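Local coordinates for malonyl CoA-acyl carrier protein transacylase (Burkholderia pseudomallei 1710b, PDB 3EZO), which probably transfers the malonyl group from malonyl-CoA to holo-acyl carrier protein, releasing CoA, at residues E265-I270 with K292-N297; A95-G100 with N166-A171. All coordinates share one frame; numbering follows the deposited sequence.

Contact 1 of 2, residues E265-I270 with K292-N297; sequences ECVQHI and KRIDGN
Val267 and Ile294 meet where helix 263-272 packs against the C-terminal end of helix 286-294. This is a helix-helix contact of the acyltransferase fold; strand 277-281 of the parallel sheet joins the two helices along the chain. Both side chains leave their backbones toward the other helix, and the two branched groups mesh methyl to methyl along two lines. On one line CG1 of Val267 lies 3.6 Å from CG2 of Ile294; these two methyls stand anti to their own backbone N atoms (chi1 of Val267 is 173°), which brings them out between the helices. On the other, Val267 CG2 lies 3.8 Å from Ile294 CD1, at the end of the longer isoleucine branch. CB of Val267 lies 4.0 Å from both Ile294 CG2 and Ile294 CD1. Ile294 also touches Trp263 and Val264 of helix 263-272, and Val267 is covered further by Leu298.

Gln268 skirts this apolar patch, its CG 4.1 Å from Ile294 CG2, while its extended chain carries the amide past the isoleucine. There a water joins the two helices: it accepts from Gln268 NE2 and donates to the carbonyl O of Ile294. Beyond that carbonyl the helix ends, and Asp295 forms an Asx turn in which OD1 accepts a hydrogen bond from the backbone N of Asn297 at 3.0 Å, from 36° above the carboxylate plane.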
loop_
_atom_site.group_PDB
_atom_site.type_symbol
_atom_site.label_atom_id
_atom_site.label_comp_id
_atom_site.label_asym_id
_atom_site.label_seq_id
_atom_site.Cartn_x
_atom_site.Cartn_y
_atom_site.Cartn_z
ATOM N N GLU A 265 0.847 12.477 4.981
ATOM C CA GLU A 265 -0.339 13.128 5.526
ATOM C C GLU A 265 -1.265 12.187 6.281
ATOM O O GLU A 265 -1.899 12.582 7.269
ATOM C CB GLU A 265 -1.084 13.833 4.383
ATOM C CG GLU A 265 -0.341 15.069 3.894
ATOM C CD GLU A 265 -0.978 15.661 2.662
ATOM O OE1 GLU A 265 -0.684 15.178 1.547
ATOM O OE2 GLU A 265 -1.821 16.570 2.812
ATOM N N CYS A 266 -1.350 10.932 5.829
ATOM C CA CYS A 266 -2.193 9.943 6.521
ATOM C C CYS A 266 -1.665 9.687 7.933
ATOM O O CYS A 266 -2.428 9.665 8.903
ATOM C CB CYS A 266 -2.243 8.641 5.758
ATOM S SG CYS A 266 -3.255 8.689 4.269
ATOM N N VAL A 267 -0.348 9.516 8.018
ATOM C CA VAL A 267 0.351 9.338 9.302
ATOM C C VAL A 267 0.182 10.565 10.217
ATOM O O VAL A 267 -0.105 10.417 11.397
ATOM C CB VAL A 267 1.853 9.014 9.094
ATOM C CG1 VAL A 267 2.586 9.001 10.418
ATOM C CG2 VAL A 267 2.043 7.629 8.354
ATOM N N GLN A 268 0.324 11.769 9.655
ATOM C CA GLN A 268 0.115 12.982 10.421
ATOM C C GLN A 268 -1.315 13.113 10.896
ATOM O O GLN A 268 -1.551 13.588 11.997
ATOM C CB GLN A 268 0.511 14.196 9.585
ATOM C CG GLN A 268 2.001 14.189 9.272
ATOM C CD GLN A 268 2.409 15.278 8.332
ATOM O OE1 GLN A 268 1.626 15.724 7.479
ATOM N NE2 GLN A 268 3.662 15.728 8.482
ATOM N N HIS A 269 -2.268 12.666 10.069
ATOM C CA HIS A 269 -3.685 12.685 10.430
ATOM C C HIS A 269 -3.877 11.802 11.653
ATOM O O HIS A 269 -4.564 12.195 12.613
ATOM C CB HIS A 269 -4.572 12.218 9.273
ATOM C CG HIS A 269 -6.007 12.112 9.637
ATOM N ND1 HIS A 269 -6.934 13.060 9.270
ATOM C CD2 HIS A 269 -6.675 11.194 10.380
ATOM C CE1 HIS A 269 -8.120 12.709 9.736
ATOM N NE2 HIS A 269 -7.984 11.591 10.432
ATOM N N ILE A 270 -3.248 10.627 11.620
ATOM C CA ILE A 270 -3.349 9.650 12.717
ATOM C C ILE A 270 -2.808 10.254 14.018
ATOM O O ILE A 270 -3.461 10.175 15.048
ATOM C CB ILE A 270 -2.622 8.311 12.343
ATOM C CG1 ILE A 270 -3.474 7.566 11.278
ATOM C CG2 ILE A 270 -2.360 7.490 13.605
ATOM C CD1 ILE A 270 -2.750 6.476 10.544
ATOM N N LYS A 292 8.941 6.326 11.563
ATOM C CA LYS A 292 10.098 6.907 12.250
ATOM C C LYS A 292 10.499 8.251 11.618
ATOM O O LYS A 292 10.775 9.212 12.317
ATOM C CB LYS A 292 11.330 5.973 12.229
ATOM C CG LYS A 292 11.195 4.646 12.945
ATOM C CD LYS A 292 12.517 3.827 12.888
ATOM C CE LYS A 292 12.442 2.476 13.637
ATOM N NZ LYS A 292 11.941 1.313 12.796
ATOM N N ARG A 293 10.520 8.287 10.292
ATOM C CA ARG A 293 10.930 9.472 9.549
ATOM C C ARG A 293 9.890 10.588 9.571
ATOM O O ARG A 293 10.231 11.770 9.538
ATOM C CB ARG A 293 11.175 9.101 8.088
ATOM C CG ARG A 293 12.123 7.922 7.847
ATOM C CD ARG A 293 13.519 8.344 7.732
ATOM N NE ARG A 293 13.495 9.615 7.028
ATOM C CZ ARG A 293 13.357 9.775 5.707
ATOM N NH1 ARG A 293 13.292 8.723 4.876
ATOM N NH2 ARG A 293 13.300 11.018 5.224
ATOM N N ILE A 294 8.616 10.215 9.536
ATOM C CA ILE A 294 7.534 11.187 9.507
ATOM C C ILE A 294 7.391 11.933 10.863
ATOM O O ILE A 294 7.162 13.153 10.914
ATOM C CB ILE A 294 6.210 10.505 9.098
ATOM C CG1 ILE A 294 6.278 10.099 7.610
ATOM C CG2 ILE A 294 5.023 11.427 9.343
ATOM C CD1 ILE A 294 5.384 8.917 7.228
ATOM N N ASP A 295 7.532 11.204 11.958
ATOM C CA ASP A 295 7.290 11.783 13.273
ATOM C C ASP A 295 7.934 10.871 14.287
ATOM O O ASP A 295 7.406 9.808 14.592
ATOM C CB ASP A 295 5.777 11.901 13.517
ATOM C CG ASP A 295 5.415 12.547 14.869
ATOM O OD1 ASP A 295 6.319 12.754 15.736
ATOM O OD2 ASP A 295 4.191 12.848 15.044
ATOM N N GLY A 296 9.065 11.320 14.819
ATOM C CA GLY A 296 9.847 10.546 15.776
ATOM C C GLY A 296 9.231 10.427 17.171
ATOM O O GLY A 296 9.721 9.631 17.975
ATOM N N ASN A 297 8.190 11.197 17.490
ATOM C CA ASN A 297 7.514 11.015 18.780
ATOM C C ASN A 297 6.571 9.843 18.729
ATOM O O ASN A 297 6.075 9.407 19.764
ATOM C CB ASN A 297 6.679 12.223 19.189
ATOM C CG ASN A 297 7.450 13.528 19.186
ATOM O OD1 ASN A 297 8.649 13.573 19.454
ATOM N ND2 ASN A 297 6.729 14.628 18.913
HETATM O O HOH W 1 4.764 14.920 11.468
#

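Contact 2 of 2, residues A95-G100 with N166-A171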
loop_
_atom_site.group_PDB
_atom_site.type_symbol
_atom_site.label_atom_id
_atom_site.label_comp_id
_atom_site.label_asym_id
_atom_site.label_seq_id
_atom_site.Cartn_x
_atom_site.Cartn_y
_atom_site.Cartn_z
ATOM N N ALA A 95 -4.910 2.684 8.300
ATOM C CA ALA A 95 -4.608 3.166 6.963
ATOM C C ALA A 95 -3.681 2.129 6.342
ATOM O O ALA A 95 -3.090 1.281 7.047
ATOM C CB ALA A 95 -3.903 4.552 7.028
ATOM N N GLY A 96 -3.550 2.178 5.031
ATOM C CA GLY A 96 -2.548 1.367 4.319
ATOM C C GLY A 96 -2.061 2.039 3.044
ATOM O O GLY A 96 -2.751 2.875 2.464
ATOM N N HIS A 97 -0.869 1.652 2.622
ATOM C CA HIS A 97 -0.154 2.307 1.547
ATOM C C HIS A 97 -0.490 1.611 0.218
ATOM O O HIS A 97 -0.024 0.477 -0.048
ATOM C CB HIS A 97 1.336 2.282 1.852
ATOM C CG HIS A 97 2.154 3.134 0.942
ATOM N ND1 HIS A 97 2.245 2.909 -0.419
ATOM C CD2 HIS A 97 2.926 4.216 1.202
ATOM C CE1 HIS A 97 3.054 3.807 -0.950
ATOM N NE2 HIS A 97 3.487 4.608 0.016
ATOM N N SER A 98 -1.330 2.318 -0.579
ATOM C CA SER A 98 -1.782 1.916 -1.907
ATOM C C SER A 98 -2.560 0.605 -1.775
ATOM O O SER A 98 -3.711 0.618 -1.293
ATOM C CB SER A 98 -0.608 1.919 -2.925
ATOM O OG SER A 98 -1.031 1.436 -4.198
ATOM N N LEU A 99 -1.987 -0.533 -2.185
ATOM C CA LEU A 99 -2.666 -1.824 -1.992
ATOM C C LEU A 99 -3.100 -2.022 -0.540
ATOM O O LEU A 99 -4.161 -2.522 -0.286
ATOM C CB LEU A 99 -1.754 -2.987 -2.411
ATOM C CG LEU A 99 -2.276 -4.426 -2.295
ATOM C CD1 LEU A 99 -2.080 -4.973 -0.860
ATOM C CD2 LEU A 99 -3.718 -4.553 -2.729
ATOM N N GLY A 100 -2.279 -1.603 0.399
ATOM C CA GLY A 100 -2.557 -1.751 1.809
ATOM C C GLY A 100 -3.827 -1.076 2.308
ATOM O O GLY A 100 -4.324 -1.416 3.404
ATOM N N ASN A 166 3.862 9.341 -4.879
ATOM C CA ASN A 166 3.916 8.766 -3.504
ATOM C C ASN A 166 4.721 9.684 -2.611
ATOM O O ASN A 166 5.946 9.818 -2.789
ATOM C CB ASN A 166 4.638 7.424 -3.448
ATOM C CG ASN A 166 3.857 6.257 -4.072
ATOM O OD1 ASN A 166 2.781 6.398 -4.688
ATOM N ND2 ASN A 166 4.425 5.098 -3.930
ATOM N N PHE A 167 4.052 10.280 -1.637
ATOM C CA PHE A 167 4.709 11.025 -0.594
ATOM C C PHE A 167 4.866 10.143 0.652
ATOM O O PHE A 167 3.957 10.043 1.463
ATOM C CB PHE A 167 3.885 12.300 -0.311
ATOM C CG PHE A 167 3.709 13.169 -1.522
ATOM C CD1 PHE A 167 4.742 13.947 -1.980
ATOM C CD2 PHE A 167 2.515 13.172 -2.228
ATOM C CE1 PHE A 167 4.563 14.751 -3.128
ATOM C CE2 PHE A 167 2.343 13.971 -3.353
ATOM C CZ PHE A 167 3.357 14.744 -3.789
ATOM N N ASN A 168 6.064 9.552 0.796
ATOM C CA ASN A 168 6.333 8.441 1.712
ATOM C C ASN A 168 6.964 8.844 3.021
ATOM O O ASN A 168 6.599 8.302 4.067
ATOM C CB ASN A 168 7.235 7.421 0.999
ATOM C CG ASN A 168 6.481 6.670 -0.064
ATOM O OD1 ASN A 168 5.243 6.745 -0.122
ATOM N ND2 ASN A 168 7.192 5.988 -0.930
ATOM N N ALA A 169 7.895 9.791 2.962
ATOM C CA ALA A 169 8.510 10.368 4.160
ATOM C C ALA A 169 9.135 11.664 3.734
ATOM O O ALA A 169 9.340 11.889 2.535
ATOM C CB ALA A 169 9.589 9.413 4.733
ATOM N N PRO A 170 9.426 12.541 4.683
ATOM C CA PRO A 170 10.239 13.704 4.305
ATOM C C PRO A 170 11.447 13.294 3.470
ATOM O O PRO A 170 12.188 12.377 3.845
ATOM C CB PRO A 170 10.709 14.273 5.658
ATOM C CG PRO A 170 9.690 13.786 6.644
ATOM C CD PRO A 170 9.203 12.467 6.139
ATOM N N ALA A 171 11.644 13.973 2.350
ATOM C CA ALA A 171 12.779 13.740 1.496
ATOM C C ALA A 171 12.734 12.385 0.830
ATOM O O ALA A 171 13.742 11.897 0.312
ATOM C CB ALA A 171 14.126 13.961 2.280
#
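His97 reaches across to strand 162-169 and gives its NE2 hydrogen to OD1 of Asn168, a 2.8 Å bond that is almost straight. His97 directly precedes Ser98, the predicted active-site serine, in a Gly96-Ser98-Gly100 pattern consistent with a nucleophile elbow. With CG anti to the backbone N (chi1 -170°), the imidazole presents its NE2 edge to the strand. The acceptor lies in the ring plane, yet NE2 stands 43° above the carbonyl plane of Asn168. CG of Asn168 lies beside its own backbone N, anti to the carbonyl carbon, which swings the amide oxygen over to the ring although the side chain does not start out straight at His97. Asn166 comes up at the same ring edge, near CE1, with its amide plane turned 80° from the imidazole. The side chain of Asn166 also packs on His207, the other predicted active-site residue, whose NE2 is hydrogen-bonded to Ser98 OG.

Asn168 and Ala169 form a classic beta bulge opposite Gln172, at the end of an edge strand of the antiparallel sheet. The contact bridges from the turn after strand 93-96 to that strand, with Trp263 meeting the His97 ring; Leu287 and Leu290 of helix 286-294 touch His97 and Asn168 respectively.

In the fold
From the N terminus, the chain runs through strand 11-15 and several helices before strand 93-96 and the turn at Ser98 open contact 2, which strand 162-169 closes after 65 intervening residues. Contact 1 opens later, at helix 263-272, and closes after 21 residues at the end of helix 286-294. The two loops therefore follow in series, neither nesting nor crossing. In space they adjoin, with centres about 11 Å apart: Ile294 CD1 lies 3.4 Å from Asn168 O, and Arg293 packs on Ala169. Helix 286-294 thus serves both, tying helix 263-272 to the edge of the antiparallel sheet, while contact 2 links the two sheets beside the predicted active site.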